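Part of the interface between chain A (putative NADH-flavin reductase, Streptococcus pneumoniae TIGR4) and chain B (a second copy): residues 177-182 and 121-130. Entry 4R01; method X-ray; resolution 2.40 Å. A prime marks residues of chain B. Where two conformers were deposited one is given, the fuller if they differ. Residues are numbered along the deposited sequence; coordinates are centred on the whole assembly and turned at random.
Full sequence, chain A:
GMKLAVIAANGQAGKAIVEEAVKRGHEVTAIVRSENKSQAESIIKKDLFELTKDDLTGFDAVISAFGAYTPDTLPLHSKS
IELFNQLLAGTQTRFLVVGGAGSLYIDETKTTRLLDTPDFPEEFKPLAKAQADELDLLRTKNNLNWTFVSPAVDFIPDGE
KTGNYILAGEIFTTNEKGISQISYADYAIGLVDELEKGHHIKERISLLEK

Chain A, residues 177-182: KGISQI
Chain B 121-130: PEEFKPLAKA

Residues 177-182 of chain A approach 121-130 of chain B as a loop that becomes extended from Ile179, beside the N-terminal end of a helical segment, burying a modest 214 Å² summed over both sides. The register is set by two CA pairs, Ile179 CA to Glu122′ CA at 7.0 Å and Gln181 CA to Pro126′ CA at 8.8 Å. Gly178 turns the chain at phi/psi 77/22, a positive phi that favours glycine; Ile179 (-111/141) and Ser180 (-118/96) extend it, and a strand begins at Gln181 (-144/157). In chain B, 122-124 have helical phi/psi, and regular helix runs through 125-130, supported by Lys129′ N to Lys125′ O at 2.9 Å.

One direct hydrogen bond crosses the contact: Ser180 N donates to Glu122′ OE2 at 2.6 Å, with an N-H...O angle of 177°, so the carboxylate oxygen lies almost exactly on the N-H axis. Glu122′ points its CA-to-CB bond toward chain A and reaches there with chi1 t (-165°), chi2 p (70°) and chi3 18°. Water 1 closes a second link, donating to Glu122′ OE2 at 2.6 Å and to Ser180 O at 2.9 Å; both backbone polar atoms of Ser180 thus connect to one carboxylate oxygen.

The other oxygen is engaged within chain B. Lys125′ NZ, at the end of a nearly extended side chain (chi1 m, then t, t, t), forms a hydrogen-bonded salt bridge with Glu122′ OE1 at 2.8 Å. Gly178 O lies 3.4 Å from Glu122′ OE1, but both atoms are acceptors, so the approach is not a hydrogen bond.

The remaining contacts are packing or simple proximity. Ile179 (m, t) places CG2 3.4 Å from Glu122′ OE2 and CG1 4.1 Å from Lys125′ NZ. The CA-to-CB bonds of Gln181 (p, t, chi3 74°) and Lys129′ (m, t, p, t) point toward the opposing stretch; Gln181 OE1 lies 3.5 Å from Lys129′ NZ, and the pair is not counted as a hydrogen bond.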

# COMPACT_ATOMS: atom_id res chain seq x y z
N LYS A 177 6.77 -10.29 -5.00
CA LYS A 177 5.59 -10.23 -4.14
C LYS A 177 5.26 -8.79 -3.76
O LYS A 177 4.29 -8.54 -3.05
CB LYS A 177 5.82 -11.06 -2.88
CG LYS A 177 6.65 -12.32 -3.10
CD LYS A 177 5.80 -13.58 -3.18
CE LYS A 177 5.20 -13.77 -4.56
NZ LYS A 177 4.57 -15.12 -4.69
N GLY A 178 6.08 -7.85 -4.24
CA GLY A 178 5.89 -6.45 -3.92
C GLY A 178 6.36 -6.12 -2.52
O GLY A 178 5.94 -5.12 -1.93
N ILE A 179 7.23 -6.97 -1.98
CA ILE A 179 7.70 -6.83 -0.61
C ILE A 179 9.17 -6.41 -0.56
O ILE A 179 9.98 -6.88 -1.36
CB ILE A 179 7.51 -8.14 0.18
CG1 ILE A 179 6.07 -8.64 0.05
CG2 ILE A 179 7.88 -7.96 1.65
CD1 ILE A 179 5.81 -9.96 0.74
N SER A 180 9.50 -5.53 0.37
CA SER A 180 10.89 -5.13 0.58
C SER A 180 11.36 -5.51 1.97
O SER A 180 11.13 -4.78 2.94
CB SER A 180 11.05 -3.62 0.36
OG SER A 180 12.38 -3.21 0.63
N GLN A 181 12.01 -6.67 2.08
CA GLN A 181 12.55 -7.14 3.35
C GLN A 181 13.87 -7.87 3.12
O GLN A 181 14.13 -8.35 2.02
CB GLN A 181 11.56 -8.07 4.05
CG GLN A 181 11.31 -9.37 3.30
CD GLN A 181 10.44 -10.35 4.08
OE1 GLN A 181 9.23 -10.16 4.21
NE2 GLN A 181 11.06 -11.40 4.59
N ILE A 182 14.70 -7.93 4.15
CA ILE A 182 15.92 -8.73 4.09
C ILE A 182 16.47 -8.99 5.49
O ILE A 182 16.32 -8.17 6.40
CB ILE A 182 17.01 -8.06 3.21
CG1 ILE A 182 18.09 -9.07 2.82
CG2 ILE A 182 17.61 -6.85 3.91
CD1 ILE A 182 19.09 -8.54 1.82
N PRO B 121 0.46 -0.87 3.48
CA PRO B 121 1.61 -0.03 3.14
C PRO B 121 2.93 -0.62 3.62
O PRO B 121 3.05 -1.05 4.77
CB PRO B 121 1.31 1.30 3.84
CG PRO B 121 0.26 0.99 4.84
CD PRO B 121 -0.52 -0.16 4.31
N GLU B 122 3.91 -0.65 2.72
CA GLU B 122 5.19 -1.31 2.96
C GLU B 122 5.94 -0.68 4.14
O GLU B 122 6.59 -1.39 4.90
CB GLU B 122 6.05 -1.26 1.70
CG GLU B 122 7.24 -2.21 1.72
CD GLU B 122 6.82 -3.67 1.62
OE1 GLU B 122 5.67 -3.94 1.21
OE2 GLU B 122 7.65 -4.54 1.95
N GLU B 123 5.83 0.64 4.27
CA GLU B 123 6.53 1.36 5.33
C GLU B 123 5.98 1.07 6.72
O GLU B 123 6.63 1.35 7.73
CB GLU B 123 6.47 2.87 5.06
CG GLU B 123 7.41 3.36 3.96
CD GLU B 123 8.88 3.29 4.35
OE1 GLU B 123 9.18 3.11 5.55
OE2 GLU B 123 9.73 3.43 3.45
N PHE B 124 4.77 0.51 6.79
CA PHE B 124 4.16 0.17 8.08
C PHE B 124 4.54 -1.24 8.52
O PHE B 124 4.29 -1.62 9.66
CB PHE B 124 2.64 0.29 8.02
CG PHE B 124 2.13 1.71 8.01
CD1 PHE B 124 3.00 2.78 8.03
CD2 PHE B 124 0.77 1.96 8.00
CE1 PHE B 124 2.53 4.08 8.02
CE2 PHE B 124 0.29 3.26 7.99
CZ PHE B 124 1.17 4.31 8.00
N LYS B 125 5.14 -2.00 7.62
CA LYS B 125 5.41 -3.41 7.88
C LYS B 125 6.49 -3.70 8.94
O LYS B 125 6.34 -4.65 9.71
CB LYS B 125 5.76 -4.12 6.57
CG LYS B 125 4.58 -4.21 5.62
CD LYS B 125 4.92 -5.02 4.38
CE LYS B 125 3.69 -5.19 3.50
NZ LYS B 125 4.02 -5.90 2.23
N PRO B 126 7.59 -2.92 8.98
CA PRO B 126 8.56 -3.16 10.06
C PRO B 126 7.92 -3.20 11.45
O PRO B 126 8.11 -4.18 12.18
CB PRO B 126 9.52 -1.99 9.93
CG PRO B 126 9.53 -1.70 8.48
CD PRO B 126 8.13 -1.96 7.99
N LEU B 127 7.17 -2.17 11.81
CA LEU B 127 6.53 -2.11 13.12
C LEU B 127 5.37 -3.10 13.25
O LEU B 127 5.19 -3.72 14.30
CB LEU B 127 6.05 -0.69 13.42
CG LEU B 127 5.33 -0.48 14.75
CD1 LEU B 127 6.17 -1.01 15.91
CD2 LEU B 127 5.02 0.99 14.95
N ALA B 128 4.57 -3.23 12.19
CA ALA B 128 3.40 -4.10 12.23
C ALA B 128 3.79 -5.57 12.44
O ALA B 128 3.18 -6.27 13.24
CB ALA B 128 2.59 -3.96 10.95
N LYS B 129 4.81 -6.02 11.72
CA LYS B 129 5.28 -7.39 11.84
C LYS B 129 5.90 -7.64 13.21
O LYS B 129 5.71 -8.71 13.79
CB LYS B 129 6.28 -7.72 10.73
CG LYS B 129 5.65 -7.87 9.35
CD LYS B 129 6.70 -8.11 8.28
CE LYS B 129 7.56 -9.32 8.60
NZ LYS B 129 8.68 -9.48 7.63
N ALA B 130 6.63 -6.66 13.72
CA ALA B 130 7.23 -6.75 15.04
C ALA B 130 6.15 -6.94 16.11
O ALA B 130 6.26 -7.80 16.98
CB ALA B 130 8.06 -5.52 15.35
O HOH W 1 8.59 -4.78 4.31